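Local coordinates for Non-structural protein 2 (PDB 1UTY), which binds single-stranded RNA through the N-terminal domain of the orbivirus non-structural protein NS2, at the interface of chains A and B. Sequence-based numbering; all coordinates share one arbitrary frame. Chains: chain A/B, Non-structural protein 2.

Contact 1: the interface of chains A and B. Residues chain A 33-34, 49, 51; chain B 144-147.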
loop_
_atom_site.group_PDB
_atom_site.type_symbol
_atom_site.label_atom_id
_atom_site.label_comp_id
_atom_site.label_asym_id
_atom_site.label_seq_id
_atom_site.Cartn_x
_atom_site.Cartn_y
_atom_site.Cartn_z
ATOM N N PRO A 33 12.354 16.200 -17.083
ATOM C CA PRO A 33 12.163 14.808 -16.644
ATOM C C PRO A 33 10.939 14.624 -15.730
ATOM O O PRO A 33 10.212 13.650 -15.905
ATOM C CB PRO A 33 13.476 14.455 -15.924
ATOM C CG PRO A 33 14.227 15.748 -15.718
ATOM C CD PRO A 33 13.557 16.829 -16.506
ATOM N N TYR A 34 10.681 15.550 -14.810
ATOM C CA TYR A 34 9.568 15.365 -13.864
ATOM C C TYR A 34 8.385 16.278 -14.100
ATOM O O TYR A 34 8.528 17.376 -14.664
ATOM C CB TYR A 34 10.028 15.550 -12.416
ATOM C CG TYR A 34 11.221 14.711 -12.072
ATOM C CD1 TYR A 34 11.072 13.384 -11.652
ATOM C CD2 TYR A 34 12.512 15.236 -12.176
ATOM C CE1 TYR A 34 12.202 12.594 -11.343
ATOM C CE2 TYR A 34 13.635 14.456 -11.878
ATOM C CZ TYR A 34 13.474 13.145 -11.456
ATOM O OH TYR A 34 14.594 12.394 -11.169
ATOM N N LYS A 49 13.189 19.999 -13.356
ATOM C CA LYS A 49 14.398 19.246 -13.655
ATOM C C LYS A 49 14.680 18.206 -12.578
ATOM O O LYS A 49 15.261 17.143 -12.861
ATOM C CB LYS A 49 15.615 20.181 -13.857
ATOM C CG LYS A 49 15.871 21.226 -12.747
ATOM C CD LYS A 49 17.063 22.159 -13.071
ATOM C CE LYS A 49 16.615 23.528 -13.577
ATOM N NZ LYS A 49 17.752 24.432 -14.049
ATOM N N PRO A 51 13.694 16.577 -8.271
ATOM C CA PRO A 51 12.924 16.550 -7.022
ATOM C C PRO A 51 13.580 17.412 -5.936
ATOM O O PRO A 51 14.788 17.588 -5.920
ATOM C CB PRO A 51 12.954 15.075 -6.618
ATOM C CG PRO A 51 14.157 14.530 -7.259
ATOM C CD PRO A 51 14.388 15.303 -8.528
ATOM N N LEU B 144 18.327 8.579 -11.253
ATOM C CA LEU B 144 17.251 9.530 -11.434
ATOM C C LEU B 144 17.818 10.856 -11.879
ATOM O O LEU B 144 18.787 11.351 -11.296
ATOM C CB LEU B 144 16.427 9.671 -10.145
ATOM C CG LEU B 144 15.755 8.404 -9.607
ATOM C CD1 LEU B 144 15.188 8.638 -8.225
ATOM C CD2 LEU B 144 14.668 7.915 -10.549
ATOM N N PRO B 145 17.221 11.417 -12.927
ATOM C CA PRO B 145 17.667 12.710 -13.468
ATOM C C PRO B 145 17.697 13.772 -12.370
ATOM O O PRO B 145 16.793 13.809 -11.529
ATOM C CB PRO B 145 16.607 13.035 -14.529
ATOM C CG PRO B 145 16.041 11.705 -14.925
ATOM C CD PRO B 145 16.079 10.857 -13.675
ATOM N N GLY B 146 18.754 14.576 -12.344
ATOM C CA GLY B 146 18.919 15.598 -11.326
ATOM C C GLY B 146 19.085 15.096 -9.903
ATOM O O GLY B 146 19.060 15.891 -8.974
ATOM N N VAL B 147 19.259 13.790 -9.728
ATOM C CA VAL B 147 19.522 13.232 -8.407
ATOM C C VAL B 147 20.969 12.736 -8.311
ATOM O O VAL B 147 21.331 11.728 -8.921
ATOM C CB VAL B 147 18.512 12.113 -8.045
ATOM C CG1 VAL B 147 18.806 11.547 -6.685
ATOM C CG2 VAL B 147 17.088 12.644 -8.078
#
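A:Tyr34 reaches across to the backbone of B:Pro145, and its phenol OH donates a hydrogen bond of 2.6 Å to the carbonyl O of B:Pro145. The bond arrives in the carbonyl plane, on a lone pair, with a C=O...donor angle of 133°. That same oxygen lies at the edge of the tyrosine ring, level with it, while the carbonyl plane is turned steeply against the ring. The tyrosine CG stands beside its own backbone N (chi1 -52°), which sends the ring out towards chain B. CD of B:Pro145 and CB of B:Leu144 line the approach to the phenol oxygen.

Apolar packing flanks the bond on both sides of the ring plane. On one, the pyrrolidine rings of A:Pro33 and B:Pro145 lie alongside, pointing opposite ways, with CB of A:Pro33 3.7 Å from CB of B:Pro145. On the other, CG of A:Pro51 packs at 3.6 Å against the CG2 methyl of B:Val147, the two side chains meeting at about a right angle.

In chain A the tyrosine opens strand 34-39 and the two prolines sit in loops; chain B contributes the loop leading into strand 148-149.

Contact 2: the interface of chains A and B. Residues chain A 134-136, 158; chain B 101-103.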
loop_
_atom_site.group_PDB
_atom_site.type_symbol
_atom_site.label_atom_id
_atom_site.label_comp_id
_atom_site.label_asym_id
_atom_site.label_seq_id
_atom_site.Cartn_x
_atom_site.Cartn_y
_atom_site.Cartn_z
ATOM N N ASN A 134 -13.929 0.990 -5.233
ATOM C CA ASN A 134 -13.389 0.021 -4.290
ATOM C C ASN A 134 -14.485 -0.853 -3.707
ATOM O O ASN A 134 -14.776 -0.795 -2.516
ATOM C CB ASN A 134 -12.559 0.667 -3.187
ATOM C CG ASN A 134 -11.792 -0.373 -2.373
ATOM O OD1 ASN A 134 -11.416 -1.434 -2.894
ATOM N ND2 ASN A 134 -11.584 -0.089 -1.095
ATOM N N ASP A 135 -15.105 -1.648 -4.570
ATOM C CA ASP A 135 -16.112 -2.618 -4.146
ATOM C C ASP A 135 -16.247 -3.708 -5.194
ATOM O O ASP A 135 -15.668 -3.604 -6.274
ATOM C CB ASP A 135 -17.459 -1.931 -3.850
ATOM C CG ASP A 135 -18.275 -1.665 -5.096
ATOM O OD1 ASP A 135 -17.674 -1.456 -6.178
ATOM O OD2 ASP A 135 -19.535 -1.649 -5.080
ATOM N N PHE A 136 -17.006 -4.745 -4.878
ATOM C CA PHE A 136 -17.204 -5.841 -5.809
ATOM C C PHE A 136 -18.619 -5.886 -6.341
ATOM O O PHE A 136 -19.573 -5.816 -5.570
ATOM C CB PHE A 136 -16.934 -7.181 -5.130
ATOM C CG PHE A 136 -15.531 -7.354 -4.644
ATOM C CD1 PHE A 136 -14.459 -7.357 -5.539
ATOM C CD2 PHE A 136 -15.277 -7.544 -3.288
ATOM C CE1 PHE A 136 -13.154 -7.525 -5.082
ATOM C CE2 PHE A 136 -13.995 -7.727 -2.829
ATOM C CZ PHE A 136 -12.924 -7.708 -3.718
ATOM N N ARG A 158 -23.791 -0.459 6.492
ATOM C CA ARG A 158 -23.485 0.634 7.409
ATOM C C ARG A 158 -24.783 1.431 7.619
ATOM O O ARG A 158 -25.338 1.981 6.661
ATOM C CB ARG A 158 -22.343 1.495 6.842
ATOM C CG ARG A 158 -21.234 0.676 6.140
ATOM C CD ARG A 158 -19.933 1.431 5.822
ATOM N NE ARG A 158 -18.841 0.537 5.410
ATOM C CZ ARG A 158 -17.662 0.943 4.923
ATOM N NH1 ARG A 158 -17.403 2.234 4.783
ATOM N NH2 ARG A 158 -16.732 0.058 4.576
ATOM N N VAL B 101 -7.339 -3.281 0.148
ATOM C CA VAL B 101 -8.363 -3.468 1.154
ATOM C C VAL B 101 -9.717 -3.120 0.560
ATOM O O VAL B 101 -9.972 -1.977 0.210
ATOM C CB VAL B 101 -8.047 -2.620 2.388
ATOM C CG1 VAL B 101 -9.147 -2.735 3.452
ATOM C CG2 VAL B 101 -6.690 -3.067 2.971
ATOM N N THR B 102 -10.576 -4.122 0.410
ATOM C CA THR B 102 -11.899 -3.915 -0.171
ATOM C C THR B 102 -12.955 -4.406 0.815
ATOM O O THR B 102 -13.019 -5.600 1.095
ATOM C CB THR B 102 -12.033 -4.675 -1.512
ATOM O OG1 THR B 102 -10.947 -4.332 -2.380
ATOM C CG2 THR B 102 -13.288 -4.228 -2.283
ATOM N N PRO B 103 -13.749 -3.494 1.373
ATOM C CA PRO B 103 -14.815 -3.883 2.292
ATOM C C PRO B 103 -15.851 -4.780 1.605
ATOM O O PRO B 103 -16.079 -4.635 0.414
ATOM C CB PRO B 103 -15.441 -2.541 2.691
ATOM C CG PRO B 103 -14.988 -1.547 1.643
ATOM C CD PRO B 103 -13.666 -2.034 1.196
HETATM O O HOH W 1 -17.536 -5.106 -2.166
#
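The chain A loop kinks at A:Asn134 and then runs extended through A:Asp135 and A:Phe136, past the equally extended B:Val101 and B:Thr102. The carboxamide of A:Asn134 spans B:Val101, just before strand 102-110, and B:Thr102, its first residue. Its ND2 donates to the carbonyl O of B:Val101 at 2.8 Å, nearly straight at 166° and in the planes of both the amide and the carbonyl. Its OD1 accepts from the B:Thr102 hydroxyl OG1 at 3.0 Å, this donor being tilted 19° from the carbonyl plane. Both ends of the amide are engaged, which should hold its rotation. CG anti to the backbone N (chi1 -169°) carries the group across to chain B.

The B:Thr102 methyl CG2, anti to its own backbone N, sits over one face of the A:Phe136 ring, offset toward the rim, 3.9 Å from the centroid, as a CH-pi contact, while still touching OD1 of A:Asn134. The same methyl touches CA of A:Asp135 at 3.7 Å. Further along, a water joins the backbone N of A:Phe136, 2.8 Å from the water oxygen, to the carbonyl O of B:Pro103. At the far side the extended A:Arg158 brings NH2 to 3.5 Å from CB of B:Pro103.

Chain A thus supplies the loop preceding the 3-10 helix 138-140 and the residue just after helix 154-157, together flanking the first residues of strand 102-110 in chain B.

Contact 3: the interface of chains A and B. Residues chain A 57, 102, 104, 121; chain B 136, 142, 144.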
loop_
_atom_site.group_PDB
_atom_site.type_symbol
_atom_site.label_atom_id
_atom_site.label_comp_id
_atom_site.label_asym_id
_atom_site.label_seq_id
_atom_site.Cartn_x
_atom_site.Cartn_y
_atom_site.Cartn_z
ATOM N N VAL A 57 9.542 10.890 -5.298
ATOM C CA VAL A 57 9.648 10.584 -6.710
ATOM C C VAL A 57 8.687 9.435 -6.971
ATOM O O VAL A 57 8.827 8.344 -6.424
ATOM C CB VAL A 57 11.085 10.214 -7.145
ATOM C CG1 VAL A 57 11.106 9.689 -8.568
ATOM C CG2 VAL A 57 12.012 11.409 -7.007
ATOM N N THR A 102 10.729 4.155 -0.412
ATOM C CA THR A 102 12.075 3.801 0.017
ATOM C C THR A 102 12.868 5.095 0.053
ATOM O O THR A 102 13.098 5.691 -0.980
ATOM C CB THR A 102 12.732 2.788 -0.951
ATOM O OG1 THR A 102 11.859 1.670 -1.160
ATOM C CG2 THR A 102 13.966 2.170 -0.307
ATOM N N MET A 104 15.874 7.807 0.161
ATOM C CA MET A 104 17.164 7.843 -0.515
ATOM C C MET A 104 17.942 9.011 0.018
ATOM O O MET A 104 17.406 10.113 0.128
ATOM C CB MET A 104 16.996 8.044 -2.026
ATOM C CG MET A 104 16.316 6.903 -2.747
ATOM S SD MET A 104 16.365 7.103 -4.526
ATOM C CE MET A 104 15.515 8.703 -4.739
ATOM N N TYR A 121 11.707 7.556 -2.673
ATOM C CA TYR A 121 11.526 6.877 -3.954
ATOM C C TYR A 121 10.343 5.906 -3.943
ATOM O O TYR A 121 10.247 5.031 -3.072
ATOM C CB TYR A 121 12.800 6.146 -4.399
ATOM C CG TYR A 121 12.652 5.535 -5.778
ATOM C CD1 TYR A 121 12.536 6.348 -6.918
ATOM C CD2 TYR A 121 12.566 4.162 -5.944
ATOM C CE1 TYR A 121 12.367 5.793 -8.182
ATOM C CE2 TYR A 121 12.400 3.599 -7.204
ATOM C CZ TYR A 121 12.306 4.414 -8.316
ATOM O OH TYR A 121 12.135 3.847 -9.564
ATOM N N PHE B 136 18.366 1.225 -0.069
ATOM C CA PHE B 136 19.070 0.864 -1.287
ATOM C C PHE B 136 20.543 0.604 -1.027
ATOM O O PHE B 136 21.256 1.487 -0.549
ATOM C CB PHE B 136 18.901 1.950 -2.347
ATOM C CG PHE B 136 17.513 2.024 -2.922
ATOM C CD1 PHE B 136 16.941 0.914 -3.546
ATOM C CD2 PHE B 136 16.782 3.203 -2.843
ATOM C CE1 PHE B 136 15.661 0.973 -4.073
ATOM C CE2 PHE B 136 15.505 3.284 -3.377
ATOM C CZ PHE B 136 14.937 2.166 -3.992
ATOM N N PRO B 142 18.610 3.552 -7.647
ATOM C CA PRO B 142 18.013 3.949 -8.927
ATOM C C PRO B 142 18.658 5.213 -9.457
ATOM O O PRO B 142 19.007 6.104 -8.677
ATOM C CB PRO B 142 16.545 4.227 -8.577
ATOM C CG PRO B 142 16.342 3.669 -7.221
ATOM C CD PRO B 142 17.666 3.709 -6.527
ATOM N N LEU B 144 18.327 8.579 -11.253
ATOM C CA LEU B 144 17.251 9.530 -11.434
ATOM C C LEU B 144 17.818 10.856 -11.879
ATOM O O LEU B 144 18.787 11.351 -11.296
ATOM C CB LEU B 144 16.427 9.671 -10.145
ATOM C CG LEU B 144 15.755 8.404 -9.607
ATOM C CD1 LEU B 144 15.188 8.638 -8.225
ATOM C CD2 LEU B 144 14.668 7.915 -10.549
#
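The C-terminal arm of chain B in this orbivirus NS2 domain lies across the strands of chain A, and three of its apolar side chains, B:Phe136, B:Pro142 and B:Leu144, pack on residues of strands 102-110 and 113-123. CD of B:Pro142 sits over the centre of the B:Phe136 ring, within the same chain, and backs the phenyl against chain A, whose A:Thr102 methyl takes the opposite face. CG of A:Met104 meets the ring at CD2 of B:Phe136, 3.7 Å away.

A:Tyr121 holds its CG anti to the backbone N (chi1 -175°), a setting that presents one face of its ring to chain B, and all three arm residues lie on that side of the ring plane. CD2 is 3.7 Å from CZ of B:Phe136, while CG of B:Pro142 rests 3.9 Å above the tyrosine plane, toward the rim. The branched end of B:Leu144 comes in above the plane from the CD1-CE1 side, opposite B:Phe136, with CD1 3.7 Å from CD1 of A:Tyr121 and CD2 near CE1. A bend at chi3 (-59°) turns the A:Met104 methyl CE toward the leucine, 3.5 Å from CD1 of B:Leu144. A:Val57 borders the leucine from strand 56-59.

Contact 1 and contact 3 are neighbours, their C-alpha centres about 11 Å apart, and they share B:Leu144: together they follow one stretch of the chain B arm along the surface of chain A. Contact 2 lies about 37 Å from contact 1 and 32 Å from contact 3, at the other end of the deposited pair, where chain A lends its arm to chain B. Contact 2 overlaps the two-fold twin of contact 3 at the pair of threonine 102 and phenylalanine 136, so each arm makes both sets of contacts. Such reciprocal arm exchange suggests how NS2 domains could be joined in assembly, though the crystal alone does not prove it.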